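Local coordinates for protein B-cell differentiation antigen CD72 (PDB 5B1R) that acts as a B-cell co-receptor that recognises the Sm/ribonucleoprotein self-antigen and damps B-cell receptor signalling by recruiting the phosphatase SHP-1, at residues Tyr18-Leu23 / His109-Glu114; Lys67-Gln72 / Gln96-Thr101; Tyr87-Lys92 / Arg100-Cys105. The protein carries 2 engineered substitutions. All blocks are in the same frame, centred on the assembly; numbering follows the deposited sequence.

Overall arrangement
The chain is the C-type lectin-like domain of CD72, and all three contacts lie within it. Contact 1 joins strands 15-21 and 109-119, which stand far apart in sequence, and so closes a long loop. Contacts 2 and 3 are both nested inside that loop. They share Arg100 and Thr101 of strand 97-104, and their centres are about 7 Å apart. Contact 3 lies within the hairpin of strands 87-94 and 97-104. Contact 2 reaches past the middle strand 87-94 to strand 69-70. Contact 1 is centred about 12 Å from contact 2 and 14 Å from contact 3. Backbone hydrogen bonds of Trp70 to Pro110 and Ile112 link the two sheets of the domain.

Contact 1. Residues Tyr18-Leu23 / His109-Glu114; sequences YISHTL and HPSICE. Engineered in segment 109-114: Ser111 (natural residue Cys).
Tyr18 and Cys113 face each other as an antiparallel hydrogen-bonded pair, and Ser20 and Ser111 form the next such pair. Each pair is bonded in both directions; Cys113 N to Tyr18 O measures 2.8 Å. Ile19 and Ile112 make the non-hydrogen-bonded pair between them. These pairs join strands 15-21 and 109-119 of the C-type lectin fold. The two isoleucines share a rotamer, with CG1 anti to the carbonyl carbon and CG2 anti to the backbone N. Ile112 CG2 comes within 3.8 Å of Tyr18 O. On the other face lie Tyr18, Ser20, Ser111 and Cys113. The sulfur of Cys113 sits at the edge of the Tyr18 ring. Ser111, an engineered residue, has OG between its backbone N and carbonyl carbon (chi1 59°). This OG lies 3.7 Å from Ser20 CB. A water bridges it to Thr22 O, 2.8 Å from each. The chain turns a corner at Thr22. Beyond it, Leu23 and Pro110 lie side by side and point the same way, with CD2 of Leu23 3.6 Å from CD of Pro110. Pro110 CB also packs on Ser20 O at 3.2 Å. Ser20 OG is bonded to Arg24, and the Cys33-Cys113 disulfide ties strand 109-119 to helix 26-35. That helix covers the Tyr18 and Ser20 face through Tyr32. Tyr69 of strand 69-70 packs on Ile19 and Ile112 on the other face.

Contact 2. Residues Lys67-Gln72 / Gln96-Thr101; sequences KSYWIQ and QKWKRT. Unlike the reference sequence in segment 96-101: Lys99 (reference Glu).
Trp98 brings the CZ3-CH2 edge of its indole to Lys67 and Tyr69. CH2 lies 3.9 Å from CE1 of Tyr69, at the edge of the phenol ring. Lys67 O meets the same part of the indole at its edge, 3.5 Å from CZ3. This is the closely packed part. The Tyr69 hydroxyl is bonded to Asp64 N. Lys67 is the looser side: it is exposed, and the end of its side chain leads away from Trp98. Strands 69-70 and 97-104 are the outer strands of the three-stranded sheet, so these side chains meet across the middle strand 87-94.

At the other end Arg100 reaches Ile71 and Gln72. A bend at chi3 (-59°) places NE so that the guanidinium can reach Gln72 O. CD1 of Ile71 packs against the guanidinium, 3.5 Å from NH1. Gln72 O accepts from NH1 at 3.1 Å, in both the carbonyl plane and the guanidinium plane. A water also joins Gln72 O to NH2. This end is polar and hydrated. NH1 also forms a salt bridge with Asp89. The carboxylate, carbonyl oxygen and water give the buried guanidinium polar partners that would offset its charge and hold its orientation.

Contact 3. Residues Tyr87-Lys92 / Arg100-Cys105; sequences YCDKIK and RTFSEC. Unlike the reference sequence in segment 87-92: Tyr87 (reference His), Asp89 (reference Val), Lys90 (reference Arg). Unlike the reference sequence in segment 100-105: Phe102 (reference Ile), Glu104 (reference Lys).
Cys88 and Cys105 are joined covalently, SG to SG at 2.0 Å with a torsion of 93° about the bond. Backbone bonds run both ways between Cys88 and Ser103 and between Lys90 and Thr101.

Polar side chains gather on both faces. Beyond CG the Lys90 chain runs extended to CE, then bends at chi4 (-60°), which turns NZ to two hydroxyl oxygens. NZ donates to Ser103 OG at 2.7 Å and to Thr101 OG1 at 2.9 Å. Thr101 OG1 in turn donates to Lys90 O from above the carbonyl plane. Ser103 OG is also bonded to Glu107. Strands 87-94 and 97-104 form an antiparallel beta hairpin in the C-type lectin fold, with the disulfide at its open end. Strand 69-70 pairs with the other edge of strand 87-94. On the face away from Lys90, Asp89 OD2 uses its anti lone pair for the salt bridge to Arg100 NH1, 2.8 Å long. The two charged planes are 65° apart. Asp89 OD1 has a salt bridge to Arg78.

One ring contact lies nearby. OD1 of Asp89 meets the Phe102 ring edge in plane, 3.2 Å from CD1. Tyr87 CB and Phe102 CB make a plain apolar touch at 4.3 Å.

Contact 1. Residues Tyr18-Leu23 / His109-Glu114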
loop_
_atom_site.group_PDB
_atom_site.type_symbol
_atom_site.label_atom_id
_atom_site.label_comp_id
_atom_site.label_asym_id
_atom_site.label_seq_id
_atom_site.Cartn_x
_atom_site.Cartn_y
_atom_site.Cartn_z
ATOM N N TYR A 18 -0.092 -3.931 -6.952
ATOM C CA TYR A 18 0.418 -5.283 -6.871
ATOM C C TYR A 18 0.527 -5.656 -5.395
ATOM O O TYR A 18 1.239 -4.979 -4.628
ATOM C CB TYR A 18 1.792 -5.394 -7.550
ATOM C CG TYR A 18 2.408 -6.749 -7.353
ATOM C CD1 TYR A 18 1.972 -7.835 -8.097
ATOM C CD2 TYR A 18 3.409 -6.957 -6.400
ATOM C CE1 TYR A 18 2.526 -9.086 -7.898
ATOM C CE2 TYR A 18 3.958 -8.196 -6.214
ATOM C CZ TYR A 18 3.512 -9.257 -6.961
ATOM O OH TYR A 18 4.058 -10.492 -6.784
ATOM N N ILE A 19 -0.185 -6.708 -4.998
ATOM C CA ILE A 19 -0.055 -7.207 -3.631
ATOM C C ILE A 19 1.092 -8.211 -3.577
ATOM O O ILE A 19 1.064 -9.224 -4.258
ATOM C CB ILE A 19 -1.353 -7.891 -3.146
ATOM C CG1 ILE A 19 -2.555 -6.934 -3.219
ATOM C CG2 ILE A 19 -1.143 -8.451 -1.731
ATOM C CD1 ILE A 19 -3.891 -7.659 -3.104
ATOM N N SER A 20 2.104 -7.919 -2.770
ATOM C CA SER A 20 3.173 -8.879 -2.535
ATOM C C SER A 20 2.940 -9.577 -1.203
ATOM O O SER A 20 2.991 -8.950 -0.146
ATOM C CB SER A 20 4.538 -8.203 -2.534
ATOM O OG SER A 20 5.550 -9.191 -2.415
ATOM N N HIS A 21 2.669 -10.876 -1.259
ATOM C CA HIS A 21 2.374 -11.633 -0.046
ATOM C C HIS A 21 3.637 -11.954 0.763
ATOM O O HIS A 21 3.552 -12.350 1.925
ATOM C CB HIS A 21 1.633 -12.927 -0.385
ATOM C CG HIS A 21 0.356 -12.699 -1.122
ATOM N ND1 HIS A 21 -0.756 -12.133 -0.532
ATOM C CD2 HIS A 21 0.016 -12.942 -2.409
ATOM C CE1 HIS A 21 -1.727 -12.048 -1.423
ATOM N NE2 HIS A 21 -1.283 -12.528 -2.569
ATOM N N THR A 22 4.795 -11.788 0.134
ATOM C CA THR A 22 6.084 -12.106 0.751
ATOM C C THR A 22 6.320 -11.225 1.955
ATOM O O THR A 22 6.191 -10.004 1.883
ATOM C CB THR A 22 7.218 -11.866 -0.266
ATOM O OG1 THR A 22 6.933 -12.612 -1.457
ATOM C CG2 THR A 22 8.597 -12.273 0.280
ATOM N N LEU A 23 6.702 -11.844 3.065
ATOM C CA LEU A 23 6.953 -11.101 4.292
ATOM C C LEU A 23 8.307 -10.397 4.213
ATOM O O LEU A 23 9.343 -11.042 4.017
ATOM C CB LEU A 23 6.913 -12.018 5.521
ATOM C CG LEU A 23 5.636 -12.840 5.711
ATOM C CD1 LEU A 23 5.716 -13.602 7.029
ATOM C CD2 LEU A 23 4.375 -11.981 5.651
ATOM N N HIS A 109 6.021 -8.039 7.093
ATOM C CA HIS A 109 4.642 -7.993 6.617
ATOM C C HIS A 109 4.644 -8.117 5.112
ATOM O O HIS A 109 5.632 -7.787 4.448
ATOM C CB HIS A 109 3.983 -6.664 6.993
ATOM C CG HIS A 109 3.816 -6.486 8.464
ATOM N ND1 HIS A 109 2.891 -7.200 9.198
ATOM C CD2 HIS A 109 4.471 -5.692 9.340
ATOM C CE1 HIS A 109 2.990 -6.853 10.470
ATOM N NE2 HIS A 109 3.937 -5.934 10.583
ATOM N N PRO A 110 3.511 -8.550 4.550
ATOM C CA PRO A 110 3.326 -8.372 3.104
ATOM C C PRO A 110 3.232 -6.872 2.799
ATOM O O PRO A 110 3.235 -6.034 3.715
ATOM C CB PRO A 110 1.986 -9.074 2.845
ATOM C CG PRO A 110 1.244 -8.932 4.160
ATOM C CD PRO A 110 2.309 -9.081 5.223
ATOM N N SER A 111 3.125 -6.530 1.520
ATOM C CA SER A 111 3.144 -5.125 1.135
ATOM C C SER A 111 2.308 -4.918 -0.119
ATOM O O SER A 111 1.889 -5.892 -0.770
ATOM C CB SER A 111 4.591 -4.678 0.894
ATOM O OG SER A 111 5.209 -5.444 -0.131
ATOM N N ILE A 112 2.078 -3.653 -0.455
ATOM C CA ILE A 112 1.348 -3.321 -1.676
ATOM C C ILE A 112 2.194 -2.324 -2.443
ATOM O O ILE A 112 2.607 -1.300 -1.879
ATOM C CB ILE A 112 -0.032 -2.705 -1.388
ATOM C CG1 ILE A 112 -0.817 -3.588 -0.406
ATOM C CG2 ILE A 112 -0.791 -2.482 -2.697
ATOM C CD1 ILE A 112 -2.026 -2.926 0.214
ATOM N N CYS A 113 2.495 -2.637 -3.701
ATOM C CA CYS A 113 3.180 -1.714 -4.596
ATOM C C CYS A 113 2.176 -1.075 -5.545
ATOM O O CYS A 113 1.088 -1.612 -5.776
ATOM C CB CYS A 113 4.223 -2.448 -5.436
ATOM S SG CYS A 113 5.460 -3.423 -4.559
ATOM N N GLU A 114 2.566 0.051 -6.129
ATOM C CA GLU A 114 1.773 0.619 -7.205
ATOM C C GLU A 114 2.676 1.124 -8.314
ATOM O O GLU A 114 3.796 1.599 -8.073
ATOM C CB GLU A 114 0.843 1.723 -6.725
ATOM C CG GLU A 114 1.459 3.044 -6.436
ATOM C CD GLU A 114 0.383 4.090 -6.187
ATOM O OE1 GLU A 114 -0.166 4.095 -5.102
ATOM O OE2 GLU A 114 0.053 4.905 -7.077
HETATM O O HOH W 1 6.713 -7.304 1.269
#

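Contact 2. Residues Lys67-Gln72 / Gln96-Thr101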
loop_
_atom_site.group_PDB
_atom_site.type_symbol
_atom_site.label_atom_id
_atom_site.label_comp_id
_atom_site.label_asym_id
_atom_site.label_seq_id
_atom_site.Cartn_x
_atom_site.Cartn_y
_atom_site.Cartn_z
ATOM N N LYS A 67 -4.003 -10.087 7.817
ATOM C CA LYS A 67 -2.649 -9.587 7.592
ATOM C C LYS A 67 -2.623 -8.065 7.643
ATOM O O LYS A 67 -3.634 -7.402 7.420
ATOM C CB LYS A 67 -2.139 -10.043 6.218
ATOM C CG LYS A 67 -2.062 -11.554 6.022
ATOM C CD LYS A 67 -0.836 -12.138 6.692
ATOM C CE LYS A 67 -0.740 -13.642 6.454
ATOM N NZ LYS A 67 -0.620 -13.963 5.004
ATOM N N SER A 68 -1.452 -7.509 7.931
ATOM C CA SER A 68 -1.226 -6.072 7.783
ATOM C C SER A 68 -0.254 -5.863 6.652
ATOM O O SER A 68 0.677 -6.659 6.479
ATOM C CB SER A 68 -0.612 -5.481 9.040
ATOM O OG SER A 68 -1.444 -5.654 10.171
ATOM N N TYR A 69 -0.466 -4.791 5.888
ATOM C CA TYR A 69 0.314 -4.569 4.671
ATOM C C TYR A 69 1.124 -3.288 4.746
ATOM O O TYR A 69 0.565 -2.215 4.973
ATOM C CB TYR A 69 -0.609 -4.492 3.443
ATOM C CG TYR A 69 -1.315 -5.806 3.165
ATOM C CD1 TYR A 69 -2.460 -6.164 3.860
ATOM C CD2 TYR A 69 -0.813 -6.692 2.211
ATOM C CE1 TYR A 69 -3.078 -7.383 3.637
ATOM C CE2 TYR A 69 -1.431 -7.911 1.968
ATOM C CZ TYR A 69 -2.568 -8.249 2.678
ATOM O OH TYR A 69 -3.204 -9.456 2.460
ATOM N N TRP A 70 2.431 -3.379 4.517
ATOM C CA TRP A 70 3.229 -2.167 4.367
ATOM C C TRP A 70 2.740 -1.323 3.189
ATOM O O TRP A 70 2.496 -1.851 2.096
ATOM C CB TRP A 70 4.704 -2.493 4.151
ATOM C CG TRP A 70 5.465 -3.047 5.317
ATOM C CD1 TRP A 70 6.191 -4.190 5.326
ATOM C CD2 TRP A 70 5.642 -2.431 6.600
ATOM N NE1 TRP A 70 6.804 -4.343 6.548
ATOM C CE2 TRP A 70 6.481 -3.278 7.355
ATOM C CE3 TRP A 70 5.164 -1.254 7.190
ATOM C CZ2 TRP A 70 6.877 -2.972 8.667
ATOM C CZ3 TRP A 70 5.538 -0.965 8.491
ATOM C CH2 TRP A 70 6.382 -1.822 9.215
ATOM N N ILE A 71 2.655 -0.012 3.413
ATOM C CA ILE A 71 2.309 0.955 2.376
ATOM C C ILE A 71 3.235 2.170 2.528
ATOM O O ILE A 71 4.062 2.240 3.446
ATOM C CB ILE A 71 0.815 1.393 2.459
ATOM C CG1 ILE A 71 0.491 2.076 3.800
ATOM C CG2 ILE A 71 -0.109 0.190 2.207
ATOM C CD1 ILE A 71 -0.751 2.924 3.747
ATOM N N GLN A 72 3.076 3.143 1.634
ATOM C CA GLN A 72 3.835 4.378 1.734
ATOM C C GLN A 72 3.509 5.134 3.019
ATOM O O GLN A 72 2.343 5.336 3.357
ATOM C CB GLN A 72 3.497 5.279 0.559
ATOM C CG GLN A 72 4.250 6.597 0.580
ATOM C CD GLN A 72 3.712 7.568 -0.453
ATOM O OE1 GLN A 72 4.082 7.504 -1.621
ATOM N NE2 GLN A 72 2.816 8.450 -0.030
ATOM N N GLN A 96 -14.644 -3.755 10.758
ATOM C CA GLN A 96 -15.080 -3.519 9.384
ATOM C C GLN A 96 -14.202 -2.553 8.583
ATOM O O GLN A 96 -14.405 -2.394 7.382
ATOM C CB GLN A 96 -16.541 -3.054 9.352
ATOM C CG GLN A 96 -17.534 -4.014 10.009
ATOM C CD GLN A 96 -17.843 -5.243 9.165
ATOM O OE1 GLN A 96 -17.035 -5.673 8.338
ATOM N NE2 GLN A 96 -19.025 -5.814 9.371
ATOM N N LYS A 97 -13.228 -1.916 9.231
ATOM C CA LYS A 97 -12.428 -0.893 8.552
ATOM C C LYS A 97 -10.927 -1.126 8.590
ATOM O O LYS A 97 -10.355 -1.371 9.652
ATOM C CB LYS A 97 -12.692 0.490 9.151
ATOM C CG LYS A 97 -13.916 1.198 8.614
ATOM C CD LYS A 97 -14.020 2.589 9.212
ATOM C CE LYS A 97 -15.390 3.189 8.972
ATOM N NZ LYS A 97 -15.558 4.447 9.749
ATOM N N TRP A 98 -10.289 -1.004 7.426
ATOM C CA TRP A 98 -8.836 -0.887 7.369
ATOM C C TRP A 98 -8.425 0.477 7.923
ATOM O O TRP A 98 -9.076 1.481 7.645
ATOM C CB TRP A 98 -8.328 -1.068 5.929
ATOM C CG TRP A 98 -8.497 -2.479 5.452
ATOM C CD1 TRP A 98 -9.591 -3.018 4.838
ATOM C CD2 TRP A 98 -7.550 -3.544 5.590
ATOM N NE1 TRP A 98 -9.378 -4.350 4.582
ATOM C CE2 TRP A 98 -8.130 -4.695 5.029
ATOM C CE3 TRP A 98 -6.267 -3.631 6.134
ATOM C CZ2 TRP A 98 -7.480 -5.920 5.005
ATOM C CZ3 TRP A 98 -5.618 -4.845 6.094
ATOM C CH2 TRP A 98 -6.227 -5.978 5.540
ATOM N N LYS A 99 -7.352 0.484 8.712
ATOM C CA LYS A 99 -6.803 1.702 9.288
ATOM C C LYS A 99 -5.311 1.773 9.017
ATOM O O LYS A 99 -4.646 0.745 8.889
ATOM C CB LYS A 99 -7.046 1.739 10.802
ATOM C CG LYS A 99 -8.510 1.891 11.161
ATOM C CD LYS A 99 -8.725 1.993 12.653
ATOM C CE LYS A 99 -10.211 2.029 12.971
ATOM N NZ LYS A 99 -10.827 3.371 12.751
ATOM N N ARG A 100 -4.790 2.992 8.933
ATOM C CA ARG A 100 -3.351 3.191 8.947
ATOM C C ARG A 100 -2.853 3.016 10.380
ATOM O O ARG A 100 -3.404 3.608 11.308
ATOM C CB ARG A 100 -2.999 4.595 8.451
ATOM C CG ARG A 100 -1.502 4.862 8.418
ATOM C CD ARG A 100 -1.164 6.284 7.965
ATOM N NE ARG A 100 -1.700 6.540 6.632
ATOM C CZ ARG A 100 -1.072 6.238 5.495
ATOM N NH1 ARG A 100 0.177 5.774 5.514
ATOM N NH2 ARG A 100 -1.696 6.421 4.344
ATOM N N THR A 101 -1.821 2.191 10.544
ATOM C CA THR A 101 -1.237 1.912 11.836
ATOM C C THR A 101 0.281 2.029 11.738
ATOM O O THR A 101 0.874 1.946 10.661
ATOM C CB THR A 101 -1.606 0.525 12.333
ATOM O OG1 THR A 101 -0.981 -0.451 11.510
ATOM C CG2 THR A 101 -3.108 0.312 12.297
HETATM O O HOH W 2 0.110 6.388 2.097
#

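Contact 3. Residues Tyr87-Lys92 / Arg100-Cys105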
loop_
_atom_site.group_PDB
_atom_site.type_symbol
_atom_site.label_atom_id
_atom_site.label_comp_id
_atom_site.label_asym_id
_atom_site.label_seq_id
_atom_site.Cartn_x
_atom_site.Cartn_y
_atom_site.Cartn_z
ATOM N N TYR A 87 9.358 4.486 12.969
ATOM C CA TYR A 87 8.085 3.837 12.687
ATOM C C TYR A 87 7.715 4.049 11.246
ATOM O O TYR A 87 7.922 5.126 10.674
ATOM C CB TYR A 87 6.948 4.371 13.552
ATOM C CG TYR A 87 7.279 4.431 14.998
ATOM C CD1 TYR A 87 7.468 3.271 15.731
ATOM C CD2 TYR A 87 7.407 5.654 15.642
ATOM C CE1 TYR A 87 7.781 3.327 17.076
ATOM C CE2 TYR A 87 7.711 5.722 16.998
ATOM C CZ TYR A 87 7.893 4.550 17.705
ATOM O OH TYR A 87 8.212 4.586 19.039
ATOM N N CYS A 88 7.124 3.009 10.691
ATOM C CA CYS A 88 6.629 3.004 9.330
ATOM C C CYS A 88 5.136 2.700 9.355
ATOM O O CYS A 88 4.586 2.408 10.422
ATOM C CB CYS A 88 7.389 1.970 8.493
ATOM S SG CYS A 88 9.110 2.438 8.138
ATOM N N ASP A 89 4.491 2.781 8.192
ATOM C CA ASP A 89 3.028 2.741 8.129
ATOM C C ASP A 89 2.561 1.462 7.461
ATOM O O ASP A 89 3.028 1.120 6.365
ATOM C CB ASP A 89 2.469 3.913 7.313
ATOM C CG ASP A 89 2.711 5.274 7.942
ATOM O OD1 ASP A 89 3.461 5.375 8.922
ATOM O OD2 ASP A 89 2.149 6.262 7.414
ATOM N N LYS A 90 1.611 0.779 8.098
ATOM C CA LYS A 90 1.000 -0.393 7.494
ATOM C C LYS A 90 -0.498 -0.278 7.664
ATOM O O LYS A 90 -0.966 0.377 8.586
ATOM C CB LYS A 90 1.531 -1.678 8.129
ATOM C CG LYS A 90 1.043 -1.900 9.557
ATOM C CD LYS A 90 1.778 -3.034 10.267
ATOM C CE LYS A 90 1.045 -3.461 11.527
ATOM N NZ LYS A 90 0.920 -2.340 12.483
ATOM N N ILE A 91 -1.257 -0.913 6.784
ATOM C CA ILE A 91 -2.701 -0.958 6.966
ATOM C C ILE A 91 -3.083 -2.267 7.666
ATOM O O ILE A 91 -2.536 -3.333 7.391
ATOM C CB ILE A 91 -3.486 -0.740 5.649
ATOM C CG1 ILE A 91 -3.115 -1.780 4.582
ATOM C CG2 ILE A 91 -3.248 0.683 5.158
ATOM C CD1 ILE A 91 -4.006 -1.711 3.335
ATOM N N LYS A 92 -4.041 -2.151 8.568
ATOM C CA LYS A 92 -4.482 -3.275 9.385
ATOM C C LYS A 92 -5.984 -3.179 9.544
ATOM O O LYS A 92 -6.536 -2.077 9.654
ATOM C CB LYS A 92 -3.789 -3.225 10.743
ATOM C CG LYS A 92 -4.200 -4.348 11.675
ATOM C CD LYS A 92 -3.265 -4.411 12.870
ATOM C CE LYS A 92 -3.553 -5.613 13.774
ATOM N NZ LYS A 92 -2.435 -5.824 14.727
ATOM N N ARG A 100 -4.790 2.992 8.933
ATOM C CA ARG A 100 -3.351 3.191 8.947
ATOM C C ARG A 100 -2.853 3.016 10.380
ATOM O O ARG A 100 -3.404 3.608 11.308
ATOM C CB ARG A 100 -2.999 4.595 8.451
ATOM C CG ARG A 100 -1.502 4.862 8.418
ATOM C CD ARG A 100 -1.164 6.284 7.965
ATOM N NE ARG A 100 -1.700 6.540 6.632
ATOM C CZ ARG A 100 -1.072 6.238 5.495
ATOM N NH1 ARG A 100 0.177 5.774 5.514
ATOM N NH2 ARG A 100 -1.696 6.421 4.344
ATOM N N THR A 101 -1.821 2.191 10.544
ATOM C CA THR A 101 -1.237 1.912 11.836
ATOM C C THR A 101 0.281 2.029 11.738
ATOM O O THR A 101 0.874 1.946 10.661
ATOM C CB THR A 101 -1.606 0.525 12.333
ATOM O OG1 THR A 101 -0.981 -0.451 11.510
ATOM C CG2 THR A 101 -3.108 0.312 12.297
ATOM N N PHE A 102 0.916 2.243 12.872
ATOM C CA PHE A 102 2.362 2.403 12.918
ATOM C C PHE A 102 3.043 1.180 13.506
ATOM O O PHE A 102 2.528 0.578 14.442
ATOM C CB PHE A 102 2.701 3.643 13.737
ATOM C CG PHE A 102 2.033 4.891 13.224
ATOM C CD1 PHE A 102 2.253 5.323 11.925
ATOM C CD2 PHE A 102 1.201 5.645 14.050
ATOM C CE1 PHE A 102 1.652 6.473 11.449
ATOM C CE2 PHE A 102 0.598 6.809 13.589
ATOM C CZ PHE A 102 0.824 7.220 12.283
ATOM N N SER A 103 4.208 0.832 12.957
ATOM C CA SER A 103 5.011 -0.292 13.439
ATOM C C SER A 103 6.470 0.043 13.254
ATOM O O SER A 103 6.826 0.794 12.358
ATOM C CB SER A 103 4.743 -1.585 12.647
ATOM O OG SER A 103 3.558 -2.217 13.077
ATOM N N GLU A 104 7.335 -0.554 14.064
ATOM C CA GLU A 104 8.748 -0.477 13.740
ATOM C C GLU A 104 8.982 -1.032 12.352
ATOM O O GLU A 104 8.411 -2.061 11.954
ATOM C CB GLU A 104 9.577 -1.254 14.731
ATOM C CG GLU A 104 9.586 -0.596 16.090
ATOM C CD GLU A 104 10.276 -1.442 17.099
ATOM O OE1 GLU A 104 9.833 -2.598 17.261
ATOM O OE2 GLU A 104 11.249 -0.960 17.721
ATOM N N CYS A 105 9.819 -0.325 11.612
ATOM C CA CYS A 105 10.047 -0.610 10.216
ATOM C C CYS A 105 10.619 -2.011 9.952
ATOM O O CYS A 105 10.444 -2.546 8.865
ATOM C CB CYS A 105 10.935 0.478 9.603
ATOM S SG CYS A 105 10.265 2.172 9.785
#